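Separin (Saccharomyces cerevisiae, PDB 5U1T) cleaves the cohesin subunit SCC1 (MCD1) at the onset of anaphase as a caspase-like cysteine protease, so that chromosomes can separate. Local coordinates at residues K580-Y585 / I625-C630; Y564-D569 / V608-C613; T576-I581 / N616-D621. All coordinates share one frame; numbering follows the deposited sequence.

Contact 1: residues K580-Y585 / I625-C630; sequences KITKLY and IELSLC
Leu627 meets Thr582 and Tyr585 where two helices of the alpha-helical part of separase run side by side. This is near-parallel helix packing. The short axes of 580-585 and 625-630 make an angle of 24° and come no closer than 10.6 Å. At that spacing the backbones do not touch, and side chains bridge the gap. Leu627 does most of this work. Its CG is anti to the backbone N (chi1 177°), which sends both methyl branches across to the other helix. One branch, CD2, reaches the methyl group of Thr582, with CG2 and CD2 4.1 Å apart. The two side chains cross at about a right angle. The hydroxyl of Thr582 takes no part in this. OG1 is turned back along its own helix and hydrogen-bonds to the carbonyl oxygen of Leu578. This gives a buried polar atom a partner within one turn. Leu611 and Leu612 of helix 602-617 also pack on Leu627, so the apolar side of the contact continues into a third helix.

The other side is loose. Lys583 NZ and Glu626 OE1 lie 4.4 Å apart, beyond a salt bridge. Lys583 is exposed and Glu626 partly so. Any attraction between the two charges is probably weakened by solvent. No hydrogen bond joins the two segments.

Tyr585 closes the packed side. Its hydroxyl hydrogen-bonds to Glu604, and Phe607 stacks edge-to-face with its ring. These partners probably help to fix the direction of the ring. The second branch of Leu627 meets that ring at its edge, near the ring plane. CD1 of Leu627 sits 4.0 Å from both CD2 and CE2 of Tyr585.

Contact 2: residues Y564-D569 / V608-C613; sequences YLLNLD and VKMLLC
Leu566 and Leu611 mark the nearest approach of the two backbones, with their CA atoms 7.4 Å apart. Both segments are helical throughout and lie inside longer helices, 557-572 and 602-617. Regular backbone bonds hold each turn, such as Asp569 N to Leu565 O at 2.8 Å. In 608-613, Val608 O accepts from two donors, Leu611 N and Leu612 N.

The side-chain contact is small and wholly apolar. Leu566 carries one half of it and divides its two branches between two neighbours. Its CG is anti to the backbone N (chi1 178°), which extends the fork toward helix 602-617. CD1 meets CD1 of Leu611 methyl to methyl at 3.7 Å, and these two leucines cross obliquely. CD2 takes the other direction and rests against the base of Met610. It lies 4.1 Å from both CB and CG of that methionine, and here the side chains are nearly perpendicular. The far end of Met610 does not follow. The chain bends at chi2 and chi3, and the sulfur and CE turn away from Leu566. Only the first carbons of Met610 therefore serve this contact. An apolar side chain of another protein chain in the assembly also packs on Met610. The residue thus stands between the internal helix packing and a surface used for binding a partner.

Other helices also pack on the same leucines. Ile581 of helix 578-590 touches Leu566, while Leu578 and Thr582 of that helix touch Leu611. Leu627 of helix 621-633 also reaches Leu611. Helix 578-590 therefore touches both leucines of this contact, and helix 621-633 adds a fourth helix to the group.

Contact 3: residues T576-I581 / N616-D621; sequences TNLSKI and NFNNFD
Leu578 lies against the ring of Phe620, and this pair makes up most of the contact. CD2 of Leu578 stands over one face of the ring in a CH-pi contact, 4.0 Å from the centroid and 22° off the ring normal. CG of Leu578 is 3.5 Å from CE2 of Phe620, so the leucine leans toward one rim. Ser579 comes to the edge instead, with its backbone N 4.1 Å from CE2 of Phe620. Asn618 adds a lesser touch on the CD2 branch of Leu578.

The next shell sets the phenylalanine in place. Asn619, with positive phi, is the C-prime residue of a Schellman motif that ends helix 602-617. Phe620 N bonds back to Leu615 O, and Asn619 N bonds to Asn616 O. Phe620 then occupies the N-cap position of helix 621-633. Its ring also packs on Leu615, as does Leu578. Replacing Phe620 with an alanine is likely to open a gap beside Leu578 and deprive its CD2 methyl of the ring face on which it rests.

No hydrogen bond crosses between the two segments. The turn between helices 602-617 and 621-633 is therefore held to the start of helix 578-590 by dispersion and shape, while the Schellman bonds tie the turn back to the end of helix 602-617.

In the fold
Four helices carry the three contacts, with the short helix 593-596 between the second and third. From the N terminus, helix 557-572 gives the first half of contact 2. Helix 578-590 follows and starts contacts 3 and 1, which share Lys580 and Ile581. Helix 602-617 returns to helix 557-572 and closes contact 2. The turn after it closes contact 3, and helix 621-633 closes contact 1. Each closure spans 35 to 40 residues. Contact 2 crosses both others along the chain, and none nests inside another. Asp569 at contact 2 also reaches Asn577 N at contact 3 by a probable hydrogen bond. Together they tie helix 557-572 to 602-617, and helix 578-590 to 621-633 and the turn before it, away from Cys1497, the probable active-site cysteine.

Contact 1: residues K580-Y585 / I625-C630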
ATOM      1  N   LYS A 580      -5.745 -23.215   0.260  1.00 57.88           N
ATOM      2  CA  LYS A 580      -5.230 -24.568  -0.002  1.00 59.79           C
ATOM      3  C   LYS A 580      -3.719 -24.662   0.229  1.00 60.74           C
ATOM      4  O   LYS A 580      -3.266 -25.498   1.004  1.00 55.65           O
ATOM      5  CB  LYS A 580      -5.555 -25.001  -1.441  1.00 60.32           C
ATOM      6  CG  LYS A 580      -6.198 -26.373  -1.571  1.00 67.91           C
ATOM      7  CD  LYS A 580      -5.437 -27.278  -2.579  1.00 75.47           C
ATOM      8  CE  LYS A 580      -5.959 -28.740  -2.503  1.00 90.50           C
ATOM      9  NZ  LYS A 580      -5.261 -29.738  -3.418  1.00 89.55           N
ATOM     10  N   ILE A 581      -2.952 -23.781  -0.415  1.00 56.75           N
ATOM     11  CA  ILE A 581      -1.499 -23.876  -0.350  1.00 56.47           C
ATOM     12  C   ILE A 581      -0.886 -23.310   0.934  1.00 55.38           C
ATOM     13  O   ILE A 581       0.188 -23.739   1.327  1.00 60.61           O
ATOM     14  CB  ILE A 581      -0.821 -23.199  -1.586  1.00 55.20           C
ATOM     15  CG1 ILE A 581      -0.932 -21.686  -1.544  1.00 54.51           C
ATOM     16  CG2 ILE A 581      -1.408 -23.732  -2.885  1.00 59.46           C
ATOM     17  CD1 ILE A 581      -0.433 -21.024  -2.789  1.00 53.97           C
ATOM     18  N   THR A 582      -1.545 -22.382   1.613  1.00 56.72           N
ATOM     19  CA  THR A 582      -1.033 -21.935   2.907  1.00 55.30           C
ATOM     20  C   THR A 582      -1.152 -23.074   3.912  1.00 57.72           C
ATOM     21  O   THR A 582      -0.304 -23.247   4.784  1.00 55.38           O
ATOM     22  CB  THR A 582      -1.779 -20.698   3.455  1.00 54.01           C
ATOM     23  OG1 THR A 582      -1.872 -19.698   2.437  1.00 52.70           O
ATOM     24  CG2 THR A 582      -1.046 -20.118   4.652  1.00 48.39           C
ATOM     25  N   LYS A 583      -2.204 -23.867   3.785  1.00 55.08           N
ATOM     26  CA  LYS A 583      -2.383 -24.972   4.704  1.00 53.51           C
ATOM     27  C   LYS A 583      -1.416 -26.076   4.379  1.00 60.55           C
ATOM     28  O   LYS A 583      -0.804 -26.656   5.281  1.00 61.81           O
ATOM     29  CB  LYS A 583      -3.814 -25.478   4.661  1.00 60.10           C
ATOM     30  CG  LYS A 583      -4.623 -24.943   5.816  1.00 54.82           C
ATOM     31  CD  LYS A 583      -6.060 -24.691   5.444  1.00 62.19           C
ATOM     32  CE  LYS A 583      -6.748 -23.869   6.552  1.00 73.33           C
ATOM     33  NZ  LYS A 583      -6.513 -24.435   7.950  1.00 68.85           N
ATOM     34  N   LEU A 584      -1.273 -26.356   3.086  1.00 59.42           N
ATOM     35  CA  LEU A 584      -0.312 -27.342   2.609  1.00 57.77           C
ATOM     36  C   LEU A 584       1.085 -27.047   3.111  1.00 56.30           C
ATOM     37  O   LEU A 584       1.769 -27.935   3.624  1.00 53.41           O
ATOM     38  CB  LEU A 584      -0.309 -27.396   1.088  1.00 57.65           C
ATOM     39  CG  LEU A 584      -1.270 -28.462   0.595  1.00 53.33           C
ATOM     40  CD1 LEU A 584      -1.544 -28.297  -0.869  1.00 52.09           C
ATOM     41  CD2 LEU A 584      -0.655 -29.800   0.900  1.00 54.45           C
ATOM     42  N   TYR A 585       1.487 -25.791   2.979  1.00 50.46           N
ATOM     43  CA  TYR A 585       2.813 -25.380   3.385  1.00 54.03           C
ATOM     44  C   TYR A 585       3.015 -25.537   4.878  1.00 57.98           C
ATOM     45  O   TYR A 585       4.081 -25.974   5.314  1.00 60.26           O
ATOM     46  CB  TYR A 585       3.080 -23.936   2.970  1.00 56.38           C
ATOM     47  CG  TYR A 585       4.440 -23.424   3.377  1.00 56.20           C
ATOM     48  CD1 TYR A 585       5.588 -23.886   2.756  1.00 57.51           C
ATOM     49  CD2 TYR A 585       4.568 -22.463   4.370  1.00 55.14           C
ATOM     50  CE1 TYR A 585       6.828 -23.419   3.128  1.00 57.33           C
ATOM     51  CE2 TYR A 585       5.795 -21.986   4.745  1.00 59.77           C
ATOM     52  CZ  TYR A 585       6.932 -22.466   4.120  1.00 62.96           C
ATOM     53  OH  TYR A 585       8.169 -21.992   4.500  1.00 54.38           O
ATOM     54  N   ILE A 625      -1.915 -15.544  11.061  1.00 55.57           N
ATOM     55  CA  ILE A 625      -1.482 -15.767  12.446  1.00 58.99           C
ATOM     56  C   ILE A 625      -0.893 -17.173  12.593  1.00 56.51           C
ATOM     57  O   ILE A 625       0.158 -17.359  13.206  1.00 57.85           O
ATOM     58  CB  ILE A 625      -2.649 -15.547  13.464  1.00 53.45           C
ATOM     59  CG1 ILE A 625      -3.013 -14.065  13.505  1.00 59.20           C
ATOM     60  CG2 ILE A 625      -2.267 -15.967  14.857  1.00 46.34           C
ATOM     61  CD1 ILE A 625      -4.297 -13.756  14.239  1.00 56.54           C
ATOM     62  N   GLU A 626      -1.555 -18.157  12.003  1.00 52.91           N
ATOM     63  CA  GLU A 626      -1.134 -19.528  12.190  1.00 58.17           C
ATOM     64  C   GLU A 626       0.213 -19.800  11.500  1.00 65.59           C
ATOM     65  O   GLU A 626       1.111 -20.434  12.076  1.00 64.54           O
ATOM     66  CB  GLU A 626      -2.202 -20.475  11.677  1.00 53.84           C
ATOM     67  CG  GLU A 626      -1.759 -21.902  11.747  1.00 68.05           C
ATOM     68  CD  GLU A 626      -2.638 -22.789  10.921  1.00 73.93           C
ATOM     69  OE1 GLU A 626      -3.708 -22.280  10.487  1.00 69.72           O
ATOM     70  OE2 GLU A 626      -2.255 -23.969  10.711  1.00 68.72           O
ATOM     71  N   LEU A 627       0.339 -19.296  10.274  1.00 58.99           N
ATOM     72  CA  LEU A 627       1.584 -19.325   9.534  1.00 55.97           C
ATOM     73  C   LEU A 627       2.691 -18.653  10.321  1.00 61.59           C
ATOM     74  O   LEU A 627       3.719 -19.285  10.593  1.00 68.98           O
ATOM     75  CB  LEU A 627       1.427 -18.651   8.166  1.00 54.04           C
ATOM     76  CG  LEU A 627       2.677 -18.549   7.285  1.00 54.78           C
ATOM     77  CD1 LEU A 627       3.460 -19.862   7.251  1.00 51.36           C
ATOM     78  CD2 LEU A 627       2.286 -18.162   5.898  1.00 51.15           C
ATOM     79  N   SER A 628       2.498 -17.386  10.676  1.00 59.19           N
ATOM     80  CA  SER A 628       3.523 -16.618  11.391  1.00 61.46           C
ATOM     81  C   SER A 628       3.981 -17.300  12.667  1.00 63.94           C
ATOM     82  O   SER A 628       5.179 -17.361  12.952  1.00 60.31           O
ATOM     83  CB  SER A 628       3.012 -15.220  11.739  1.00 58.59           C
ATOM     84  OG  SER A 628       3.238 -14.331  10.664  1.00 61.81           O
ATOM     85  N   LEU A 629       3.022 -17.797  13.441  1.00 63.74           N
ATOM     86  CA  LEU A 629       3.350 -18.467  14.689  1.00 66.24           C
ATOM     87  C   LEU A 629       4.180 -19.700  14.373  1.00 66.49           C
ATOM     88  O   LEU A 629       5.198 -19.958  15.011  1.00 67.54           O
ATOM     89  CB  LEU A 629       2.092 -18.847  15.475  1.00 63.56           C
ATOM     90  CG  LEU A 629       1.231 -17.744  16.113  1.00 62.97           C
ATOM     91  CD1 LEU A 629       0.137 -18.377  16.940  1.00 52.65           C
ATOM     92  CD2 LEU A 629       2.060 -16.774  16.944  1.00 58.74           C
ATOM     93  N   CYS A 630       3.752 -20.442  13.364  1.00 64.75           N
ATOM     94  CA  CYS A 630       4.443 -21.661  13.005  1.00 67.94           C
ATOM     95  C   CYS A 630       5.904 -21.396  12.571  1.00 67.06           C
ATOM     96  O   CYS A 630       6.814 -22.112  12.976  1.00 60.75           O
ATOM     97  CB  CYS A 630       3.671 -22.381  11.909  1.00 67.02           C
ATOM     98  SG  CYS A 630       4.451 -23.914  11.459  1.00 82.11           S
TER

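Contact 2: residues Y564-D569 / V608-C613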
ATOM      1  N   TYR A 564       4.590 -22.381  -7.218  1.00 53.72           N
ATOM      2  CA  TYR A 564       4.069 -22.177  -8.553  1.00 54.37           C
ATOM      3  C   TYR A 564       2.613 -21.692  -8.454  1.00 52.70           C
ATOM      4  O   TYR A 564       2.233 -20.731  -9.117  1.00 51.47           O
ATOM      5  CB  TYR A 564       4.199 -23.463  -9.387  1.00 50.18           C
ATOM      6  CG  TYR A 564       3.690 -23.321 -10.797  1.00 49.42           C
ATOM      7  CD1 TYR A 564       4.493 -22.809 -11.805  1.00 50.65           C
ATOM      8  CD2 TYR A 564       2.389 -23.677 -11.117  1.00 52.56           C
ATOM      9  CE1 TYR A 564       4.010 -22.666 -13.100  1.00 53.00           C
ATOM     10  CE2 TYR A 564       1.896 -23.542 -12.390  1.00 48.29           C
ATOM     11  CZ  TYR A 564       2.699 -23.033 -13.382  1.00 57.17           C
ATOM     12  OH  TYR A 564       2.169 -22.910 -14.657  1.00 61.97           O
ATOM     13  N   LEU A 565       1.809 -22.327  -7.605  1.00 54.50           N
ATOM     14  CA  LEU A 565       0.396 -21.969  -7.501  1.00 55.51           C
ATOM     15  C   LEU A 565       0.203 -20.554  -6.910  1.00 55.66           C
ATOM     16  O   LEU A 565      -0.597 -19.765  -7.419  1.00 54.17           O
ATOM     17  CB  LEU A 565      -0.351 -23.012  -6.673  1.00 53.16           C
ATOM     18  CG  LEU A 565      -0.454 -24.381  -7.335  1.00 52.70           C
ATOM     19  CD1 LEU A 565      -1.103 -25.360  -6.404  1.00 47.98           C
ATOM     20  CD2 LEU A 565      -1.225 -24.292  -8.608  1.00 51.99           C
ATOM     21  N   LEU A 566       0.948 -20.233  -5.858  1.00 50.76           N
ATOM     22  CA  LEU A 566       0.959 -18.885  -5.338  1.00 50.83           C
ATOM     23  C   LEU A 566       1.181 -17.854  -6.440  1.00 54.44           C
ATOM     24  O   LEU A 566       0.376 -16.936  -6.632  1.00 55.75           O
ATOM     25  CB  LEU A 566       2.038 -18.737  -4.284  1.00 54.17           C
ATOM     26  CG  LEU A 566       2.089 -17.309  -3.763  1.00 55.36           C
ATOM     27  CD1 LEU A 566       0.956 -17.120  -2.779  1.00 53.94           C
ATOM     28  CD2 LEU A 566       3.441 -16.970  -3.152  1.00 50.52           C
ATOM     29  N   ASN A 567       2.276 -18.025  -7.174  1.00 57.34           N
ATOM     30  CA  ASN A 567       2.657 -17.063  -8.194  1.00 51.78           C
ATOM     31  C   ASN A 567       1.730 -17.106  -9.396  1.00 48.98           C
ATOM     32  O   ASN A 567       1.502 -16.084 -10.027  1.00 55.17           O
ATOM     33  CB  ASN A 567       4.106 -17.277  -8.612  1.00 48.41           C
ATOM     34  CG  ASN A 567       5.085 -16.714  -7.604  1.00 52.66           C
ATOM     35  OD1 ASN A 567       5.452 -17.386  -6.635  1.00 49.07           O
ATOM     36  ND2 ASN A 567       5.516 -15.474  -7.822  1.00 50.40           N
ATOM     37  N   LEU A 568       1.168 -18.273  -9.688  1.00 49.69           N
ATOM     38  CA  LEU A 568       0.128 -18.380 -10.716  1.00 54.24           C
ATOM     39  C   LEU A 568      -1.115 -17.537 -10.360  1.00 56.55           C
ATOM     40  O   LEU A 568      -1.562 -16.702 -11.163  1.00 51.35           O
ATOM     41  CB  LEU A 568      -0.267 -19.847 -10.931  1.00 49.26           C
ATOM     42  CG  LEU A 568      -1.455 -20.092 -11.879  1.00 56.15           C
ATOM     43  CD1 LEU A 568      -1.143 -19.685 -13.302  1.00 52.60           C
ATOM     44  CD2 LEU A 568      -1.903 -21.539 -11.859  1.00 58.60           C
ATOM     45  N   ASP A 569      -1.645 -17.767  -9.154  1.00 53.64           N
ATOM     46  CA  ASP A 569      -2.724 -16.959  -8.573  1.00 53.99           C
ATOM     47  C   ASP A 569      -2.470 -15.464  -8.685  1.00 51.88           C
ATOM     48  O   ASP A 569      -3.287 -14.743  -9.250  1.00 55.67           O
ATOM     49  CB  ASP A 569      -2.937 -17.310  -7.105  1.00 46.69           C
ATOM     50  CG  ASP A 569      -3.913 -18.433  -6.924  1.00 54.90           C
ATOM     51  OD1 ASP A 569      -4.506 -18.845  -7.940  1.00 60.93           O
ATOM     52  OD2 ASP A 569      -4.097 -18.904  -5.777  1.00 55.96           O
ATOM     53  N   VAL A 608       7.938 -17.524   1.241  1.00 56.00           N
ATOM     54  CA  VAL A 608       7.275 -17.254   2.497  1.00 51.10           C
ATOM     55  C   VAL A 608       6.980 -15.771   2.646  1.00 58.68           C
ATOM     56  O   VAL A 608       5.869 -15.399   3.037  1.00 58.58           O
ATOM     57  CB  VAL A 608       8.119 -17.716   3.669  1.00 50.89           C
ATOM     58  CG1 VAL A 608       7.433 -17.413   4.967  1.00 57.10           C
ATOM     59  CG2 VAL A 608       8.381 -19.173   3.558  1.00 58.18           C
ATOM     60  N   LYS A 609       7.962 -14.930   2.337  1.00 50.16           N
ATOM     61  CA  LYS A 609       7.748 -13.494   2.366  1.00 53.05           C
ATOM     62  C   LYS A 609       6.617 -13.092   1.419  1.00 57.93           C
ATOM     63  O   LYS A 609       5.730 -12.315   1.797  1.00 59.94           O
ATOM     64  CB  LYS A 609       9.033 -12.746   2.021  1.00 57.40           C
ATOM     65  CG  LYS A 609      10.024 -12.715   3.176  1.00 61.14           C
ATOM     66  CD  LYS A 609      11.472 -12.918   2.733  1.00 66.88           C
ATOM     67  CE  LYS A 609      11.896 -11.965   1.621  1.00 57.18           C
ATOM     68  NZ  LYS A 609      13.377 -11.842   1.595  1.00 63.71           N
ATOM     69  N   MET A 610       6.614 -13.649   0.212  1.00 55.35           N
ATOM     70  CA  MET A 610       5.574 -13.346  -0.762  1.00 55.61           C
ATOM     71  C   MET A 610       4.184 -13.878  -0.331  1.00 58.76           C
ATOM     72  O   MET A 610       3.146 -13.383  -0.780  1.00 54.93           O
ATOM     73  CB  MET A 610       5.976 -13.904  -2.125  1.00 45.89           C
ATOM     74  CG  MET A 610       5.286 -13.301  -3.322  1.00 47.45           C
ATOM     75  SD  MET A 610       4.793 -11.547  -3.208  1.00 64.95           S
ATOM     76  CE  MET A 610       6.301 -10.640  -2.738  1.00 55.83           C
ATOM     77  N   LEU A 611       4.181 -14.878   0.551  1.00 56.79           N
ATOM     78  CA  LEU A 611       2.958 -15.577   0.951  1.00 54.32           C
ATOM     79  C   LEU A 611       2.278 -14.827   2.080  1.00 59.56           C
ATOM     80  O   LEU A 611       1.056 -14.646   2.070  1.00 59.71           O
ATOM     81  CB  LEU A 611       3.273 -17.019   1.385  1.00 48.89           C
ATOM     82  CG  LEU A 611       2.121 -17.905   1.876  1.00 51.17           C
ATOM     83  CD1 LEU A 611       1.112 -18.144   0.769  1.00 48.88           C
ATOM     84  CD2 LEU A 611       2.643 -19.219   2.405  1.00 47.66           C
ATOM     85  N   LEU A 612       3.089 -14.440   3.067  1.00 56.79           N
ATOM     86  CA  LEU A 612       2.675 -13.578   4.155  1.00 51.15           C
ATOM     87  C   LEU A 612       2.084 -12.293   3.588  1.00 53.57           C
ATOM     88  O   LEU A 612       0.992 -11.873   3.981  1.00 53.01           O
ATOM     89  CB  LEU A 612       3.852 -13.253   5.069  1.00 48.01           C
ATOM     90  CG  LEU A 612       4.417 -14.348   5.961  1.00 49.68           C
ATOM     91  CD1 LEU A 612       5.563 -13.806   6.761  1.00 50.81           C
ATOM     92  CD2 LEU A 612       3.360 -14.888   6.887  1.00 50.03           C
ATOM     93  N   CYS A 613       2.804 -11.685   2.654  1.00 51.45           N
ATOM     94  CA  CYS A 613       2.353 -10.464   2.014  1.00 50.39           C
ATOM     95  C   CYS A 613       1.062 -10.638   1.213  1.00 54.69           C
ATOM     96  O   CYS A 613       0.232  -9.731   1.187  1.00 60.07           O
ATOM     97  CB  CYS A 613       3.456  -9.910   1.119  1.00 47.70           C
ATOM     98  SG  CYS A 613       2.989  -8.577   0.005  1.00 52.58           S
TER

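Contact 3: residues T576-I581 / N616-D621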
ATOM      1  N   THR A 576      -7.752 -18.100  -5.500  1.00 51.89           N
ATOM      2  CA  THR A 576      -8.304 -19.425  -5.668  1.00 54.02           C
ATOM      3  C   THR A 576      -7.656 -20.474  -4.851  1.00 55.88           C
ATOM      4  O   THR A 576      -8.299 -21.266  -4.209  1.00 57.98           O
ATOM      5  CB  THR A 576      -8.109 -19.916  -7.095  1.00 61.83           C
ATOM      6  OG1 THR A 576      -8.390 -18.866  -8.007  1.00 62.56           O
ATOM      7  CG2 THR A 576      -9.015 -21.056  -7.374  1.00 54.94           C
ATOM      8  N   ASN A 577      -6.351 -20.499  -4.920  1.00 55.83           N
ATOM      9  CA  ASN A 577      -5.592 -21.534  -4.217  1.00 55.22           C
ATOM     10  C   ASN A 577      -4.871 -21.075  -2.966  1.00 57.68           C
ATOM     11  O   ASN A 577      -4.164 -21.873  -2.351  1.00 59.53           O
ATOM     12  CB  ASN A 577      -4.562 -22.156  -5.148  1.00 55.28           C
ATOM     13  CG  ASN A 577      -5.198 -22.977  -6.220  1.00 62.17           C
ATOM     14  OD1 ASN A 577      -6.101 -23.788  -5.948  1.00 64.44           O
ATOM     15  ND2 ASN A 577      -4.771 -22.758  -7.459  1.00 57.14           N
ATOM     16  N   LEU A 578      -5.036 -19.807  -2.599  1.00 54.44           N
ATOM     17  CA  LEU A 578      -4.284 -19.215  -1.495  1.00 53.51           C
ATOM     18  C   LEU A 578      -4.412 -20.011  -0.198  1.00 59.11           C
ATOM     19  O   LEU A 578      -3.416 -20.317   0.476  1.00 54.98           O
ATOM     20  CB  LEU A 578      -4.739 -17.771  -1.260  1.00 50.67           C
ATOM     21  CG  LEU A 578      -3.935 -16.937  -0.267  1.00 50.40           C
ATOM     22  CD1 LEU A 578      -2.464 -17.287  -0.322  1.00 50.19           C
ATOM     23  CD2 LEU A 578      -4.113 -15.455  -0.565  1.00 52.55           C
ATOM     24  N   SER A 579      -5.649 -20.330   0.152  1.00 57.98           N
ATOM     25  CA  SER A 579      -5.925 -21.041   1.382  1.00 55.69           C
ATOM     26  C   SER A 579      -5.420 -22.508   1.339  1.00 55.02           C
ATOM     27  O   SER A 579      -4.745 -22.978   2.268  1.00 54.02           O
ATOM     28  CB  SER A 579      -7.419 -20.970   1.657  1.00 50.95           C
ATOM     29  OG  SER A 579      -7.719 -21.703   2.814  1.00 60.65           O
ATOM     30  N   LYS A 580      -5.745 -23.215   0.260  1.00 57.88           N
ATOM     31  CA  LYS A 580      -5.230 -24.568  -0.002  1.00 59.79           C
ATOM     32  C   LYS A 580      -3.719 -24.662   0.229  1.00 60.74           C
ATOM     33  O   LYS A 580      -3.266 -25.498   1.004  1.00 55.65           O
ATOM     34  CB  LYS A 580      -5.555 -25.001  -1.441  1.00 60.32           C
ATOM     35  CG  LYS A 580      -6.198 -26.373  -1.571  1.00 67.91           C
ATOM     36  CD  LYS A 580      -5.437 -27.278  -2.579  1.00 75.47           C
ATOM     37  CE  LYS A 580      -5.959 -28.740  -2.503  1.00 90.50           C
ATOM     38  NZ  LYS A 580      -5.261 -29.738  -3.418  1.00 89.55           N
ATOM     39  N   ILE A 581      -2.952 -23.781  -0.415  1.00 56.75           N
ATOM     40  CA  ILE A 581      -1.499 -23.876  -0.350  1.00 56.47           C
ATOM     41  C   ILE A 581      -0.886 -23.310   0.934  1.00 55.38           C
ATOM     42  O   ILE A 581       0.188 -23.739   1.327  1.00 60.61           O
ATOM     43  CB  ILE A 581      -0.821 -23.199  -1.586  1.00 55.20           C
ATOM     44  CG1 ILE A 581      -0.932 -21.686  -1.544  1.00 54.51           C
ATOM     45  CG2 ILE A 581      -1.408 -23.732  -2.885  1.00 59.46           C
ATOM     46  CD1 ILE A 581      -0.433 -21.024  -2.789  1.00 53.97           C
ATOM     47  N   ASN A 616      -1.816 -11.218   3.894  1.00 53.66           N
ATOM     48  CA  ASN A 616      -2.111  -9.939   4.493  1.00 52.09           C
ATOM     49  C   ASN A 616      -2.884  -8.984   3.579  1.00 53.28           C
ATOM     50  O   ASN A 616      -3.818  -8.321   4.004  1.00 59.25           O
ATOM     51  CB  ASN A 616      -0.805  -9.302   4.921  1.00 55.22           C
ATOM     52  CG  ASN A 616      -0.970  -7.880   5.329  1.00 54.60           C
ATOM     53  OD1 ASN A 616      -1.136  -6.987   4.486  1.00 49.65           O
ATOM     54  ND2 ASN A 616      -0.895  -7.642   6.630  1.00 56.39           N
ATOM     55  N   PHE A 617      -2.488  -8.906   2.322  1.00 52.54           N
ATOM     56  CA  PHE A 617      -3.164  -8.045   1.373  1.00 50.55           C
ATOM     57  C   PHE A 617      -4.589  -8.534   1.096  1.00 50.90           C
ATOM     58  O   PHE A 617      -5.445  -7.749   0.690  1.00 53.24           O
ATOM     59  CB  PHE A 617      -2.327  -7.964   0.099  1.00 48.98           C
ATOM     60  CG  PHE A 617      -3.004  -7.300  -1.074  1.00 47.73           C
ATOM     61  CD1 PHE A 617      -3.758  -8.049  -1.978  1.00 46.72           C
ATOM     62  CD2 PHE A 617      -2.822  -5.956  -1.321  1.00 45.61           C
ATOM     63  CE1 PHE A 617      -4.346  -7.460  -3.077  1.00 47.41           C
ATOM     64  CE2 PHE A 617      -3.405  -5.362  -2.420  1.00 49.21           C
ATOM     65  CZ  PHE A 617      -4.183  -6.115  -3.296  1.00 47.38           C
ATOM     66  N   ASN A 618      -4.851  -9.819   1.324  1.00 51.38           N
ATOM     67  CA  ASN A 618      -6.196 -10.357   1.121  1.00 52.40           C
ATOM     68  C   ASN A 618      -6.938 -10.568   2.431  1.00 53.50           C
ATOM     69  O   ASN A 618      -8.040 -11.124   2.445  1.00 50.55           O
ATOM     70  CB  ASN A 618      -6.153 -11.662   0.339  1.00 44.88           C
ATOM     71  CG  ASN A 618      -5.980 -11.434  -1.138  1.00 52.80           C
ATOM     72  OD1 ASN A 618      -4.975 -11.841  -1.733  1.00 53.27           O
ATOM     73  ND2 ASN A 618      -6.950 -10.764  -1.749  1.00 53.52           N
ATOM     74  N   ASN A 619      -6.322 -10.097   3.513  1.00 49.59           N
ATOM     75  CA  ASN A 619      -6.891 -10.151   4.848  1.00 54.71           C
ATOM     76  C   ASN A 619      -7.233 -11.597   5.233  1.00 55.06           C
ATOM     77  O   ASN A 619      -8.317 -11.889   5.699  1.00 57.92           O
ATOM     78  CB  ASN A 619      -8.132  -9.237   4.958  1.00 52.42           C
ATOM     79  CG  ASN A 619      -7.902  -7.829   4.370  1.00 58.19           C
ATOM     80  OD1 ASN A 619      -7.158  -7.014   4.933  1.00 59.18           O
ATOM     81  ND2 ASN A 619      -8.556  -7.541   3.239  1.00 56.09           N
ATOM     82  N   PHE A 620      -6.298 -12.512   5.031  1.00 59.91           N
ATOM     83  CA  PHE A 620      -6.501 -13.896   5.443  1.00 56.44           C
ATOM     84  C   PHE A 620      -5.945 -14.016   6.846  1.00 55.14           C
ATOM     85  O   PHE A 620      -5.158 -14.918   7.129  1.00 60.17           O
ATOM     86  CB  PHE A 620      -5.796 -14.884   4.510  1.00 50.21           C
ATOM     87  CG  PHE A 620      -6.526 -15.174   3.231  1.00 53.58           C
ATOM     88  CD1 PHE A 620      -7.349 -14.236   2.635  1.00 52.24           C
ATOM     89  CD2 PHE A 620      -6.373 -16.400   2.608  1.00 53.78           C
ATOM     90  CE1 PHE A 620      -8.005 -14.523   1.435  1.00 52.61           C
ATOM     91  CE2 PHE A 620      -7.029 -16.682   1.413  1.00 53.49           C
ATOM     92  CZ  PHE A 620      -7.843 -15.741   0.830  1.00 50.99           C
ATOM     93  N   ASP A 621      -6.351 -13.101   7.717  1.00 52.47           N
ATOM     94  CA  ASP A 621      -5.658 -12.850   8.975  1.00 49.28           C
ATOM     95  C   ASP A 621      -5.500 -14.081   9.889  1.00 52.40           C
ATOM     96  O   ASP A 621      -4.546 -14.158  10.668  1.00 55.30           O
ATOM     97  CB  ASP A 621      -6.375 -11.719   9.729  1.00 52.99           C
ATOM     98  CG  ASP A 621      -6.634 -10.489   8.846  1.00 60.17           C
ATOM     99  OD1 ASP A 621      -5.762 -10.130   8.023  1.00 60.32           O
ATOM    100  OD2 ASP A 621      -7.722  -9.873   8.965  1.00 64.49           O
TER